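Local coordinates for transthyretin-like protein (Klebsiella pneumoniae subsp. pneumoniae, PDB 3QVA), which catalyses the hydrolysis of 5-hydroxyisourate in purine breakdown and works as a homotetramer of the transthyretin family, at the interface of chains A and B. Residues are numbered along the deposited sequence; one frame, centred on the assembly and turned at random. Chains: chain A/B, Transthyretin-like protein.

The interface of chains A and B. Residues chain A 82, 109-112; chain B 110-113.
The carbonyl O of A:Trp110 accepts a hydrogen bond from the backbone N of B:Thr112 at 2.9 Å, nearly straight, and the two-fold axis repeats it between A:Thr112 N and B:Trp110 O. The flanking pair is more bent: A:Trp110 N reaches B:Thr112 O at 3.0 Å with 141° at the hydrogen, B:Trp110 N bonds A:Thr112 O in the same way, and in both the donor N is tilted out of the acceptor's carbonyl plane. These backbone bonds join two edge strands in antiparallel register, with A:Ser111 paired to B:Ser111 at the centre, and illustrate how identical subunits can extend one sheet across a dimer boundary. The Trp110 and Thr112 side chains of both strands share one face of the ladder. The two indoles meet edge to face, their six-membered rings inclined at 64°, and A:Trp110 CH2 comes to 3.7 Å from B:Trp110 CZ2. Each tryptophan has CG between its backbone N and carbonyl carbon (chi1 near 70° in both chains), which lays the indole over this face, its benzo end toward the axis and its pyrrole end beside the partner's threonine. There the methyl B:Thr112 CG2 sits 3.7 Å from A:Trp110 NE1, and A:Thr112 CG2 returns the contact to B:Trp110. A:Phe82, at the start of strand 82-90, extends the apolar patch: its CE2 lies 3.9 Å from the same B:Thr112 methyl, the carbonyl carbon of B:Tyr113 stands at its ring edge, and A:Trp110 CD1 packs over one face near the rim. A:Gly109 and B:Tyr113 close this end of the ladder through their backbones. In the transthyretin-like fold, strand 109-113 is the last of each subunit, and its antiparallel pairing with its twin builds a continuous intersubunit sheet within the homotetramer.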
loop_
_atom_site.group_PDB
_atom_site.type_symbol
_atom_site.label_atom_id
_atom_site.label_comp_id
_atom_site.label_asym_id
_atom_site.label_seq_id
_atom_site.Cartn_x
_atom_site.Cartn_y
_atom_site.Cartn_z
ATOM N N PHE A 82 5.441 8.611 -11.809
ATOM C CA PHE A 82 4.922 9.524 -10.789
ATOM C C PHE A 82 5.885 10.676 -10.578
ATOM O O PHE A 82 7.056 10.465 -10.252
ATOM C CB PHE A 82 4.637 8.783 -9.480
ATOM C CG PHE A 82 3.665 7.657 -9.642
ATOM C CD1 PHE A 82 4.110 6.342 -9.690
ATOM C CD2 PHE A 82 2.303 7.911 -9.789
ATOM C CE1 PHE A 82 3.223 5.299 -9.866
ATOM C CE2 PHE A 82 1.396 6.857 -9.966
ATOM C CZ PHE A 82 1.858 5.552 -9.996
ATOM N N GLY A 109 4.827 2.995 -7.749
ATOM C CA GLY A 109 3.648 3.217 -6.901
ATOM C C GLY A 109 3.997 3.834 -5.575
ATOM O O GLY A 109 5.160 3.837 -5.159
ATOM N N TRP A 110 2.993 4.393 -4.910
ATOM C CA TRP A 110 3.225 4.950 -3.591
ATOM C C TRP A 110 1.962 4.940 -2.761
ATOM O O TRP A 110 0.848 4.811 -3.296
ATOM C CB TRP A 110 3.843 6.358 -3.672
ATOM C CG TRP A 110 2.931 7.437 -4.205
ATOM C CD1 TRP A 110 2.701 7.746 -5.512
ATOM C CD2 TRP A 110 2.163 8.360 -3.429
ATOM N NE1 TRP A 110 1.821 8.803 -5.600
ATOM C CE2 TRP A 110 1.478 9.199 -4.335
ATOM C CE3 TRP A 110 1.988 8.560 -2.052
ATOM C CZ2 TRP A 110 0.625 10.224 -3.910
ATOM C CZ3 TRP A 110 1.144 9.583 -1.627
ATOM C CH2 TRP A 110 0.469 10.399 -2.559
ATOM N N SER A 111 2.146 5.060 -1.453
ATOM C CA SER A 111 1.028 5.071 -0.525
ATOM C C SER A 111 1.256 5.987 0.669
ATOM O O SER A 111 2.385 6.376 0.998
ATOM C CB SER A 111 0.713 3.651 -0.050
ATOM O OG SER A 111 1.690 3.180 0.849
ATOM N N THR A 112 0.154 6.335 1.313
ATOM C CA THR A 112 0.208 7.057 2.565
ATOM C C THR A 112 -0.853 6.508 3.511
ATOM O O THR A 112 -1.757 5.780 3.096
ATOM C CB THR A 112 0.027 8.576 2.350
ATOM O OG1 THR A 112 0.304 9.264 3.574
ATOM C CG2 THR A 112 -1.392 8.908 1.875
ATOM N N TRP B 110 -4.429 5.715 1.704
ATOM C CA TRP B 110 -4.691 5.370 0.314
ATOM C C TRP B 110 -3.405 5.142 -0.462
ATOM O O TRP B 110 -2.317 5.562 -0.041
ATOM C CB TRP B 110 -5.582 6.427 -0.369
ATOM C CG TRP B 110 -4.922 7.755 -0.624
ATOM C CD1 TRP B 110 -4.791 8.798 0.256
ATOM C CD2 TRP B 110 -4.329 8.187 -1.853
ATOM N NE1 TRP B 110 -4.138 9.850 -0.350
ATOM C CE2 TRP B 110 -3.848 9.504 -1.645
ATOM C CE3 TRP B 110 -4.154 7.588 -3.111
ATOM C CZ2 TRP B 110 -3.192 10.234 -2.648
ATOM C CZ3 TRP B 110 -3.502 8.313 -4.112
ATOM C CH2 TRP B 110 -3.034 9.627 -3.871
ATOM N N SER B 111 -3.525 4.447 -1.584
ATOM C CA SER B 111 -2.354 4.185 -2.399
ATOM C C SER B 111 -2.699 4.108 -3.868
ATOM O O SER B 111 -3.860 3.985 -4.253
ATOM C CB SER B 111 -1.659 2.897 -1.956
ATOM O OG SER B 111 -2.490 1.780 -2.151
ATOM N N THR B 112 -1.660 4.176 -4.682
ATOM C CA THR B 112 -1.795 4.029 -6.109
ATOM C C THR B 112 -0.596 3.262 -6.638
ATOM O O THR B 112 0.430 3.118 -5.956
ATOM C CB THR B 112 -1.906 5.398 -6.817
ATOM O OG1 THR B 112 -2.216 5.186 -8.201
ATOM C CG2 THR B 112 -0.607 6.198 -6.693
ATOM N N TYR B 113 -0.728 2.744 -7.847
ATOM C CA TYR B 113 0.397 2.096 -8.487
ATOM C C TYR B 113 0.181 2.133 -9.983
ATOM O O TYR B 113 -0.921 2.424 -10.457
ATOM C CB TYR B 113 0.572 0.652 -7.973
ATOM C CG TYR B 113 -0.551 -0.280 -8.358
ATOM C CD1 TYR B 113 -0.486 -1.018 -9.535
ATOM C CD2 TYR B 113 -1.681 -0.409 -7.559
ATOM C CE1 TYR B 113 -1.521 -1.868 -9.907
ATOM C CE2 TYR B 113 -2.718 -1.259 -7.915
ATOM C CZ TYR B 113 -2.626 -1.986 -9.095
ATOM O OH TYR B 113 -3.641 -2.835 -9.471
#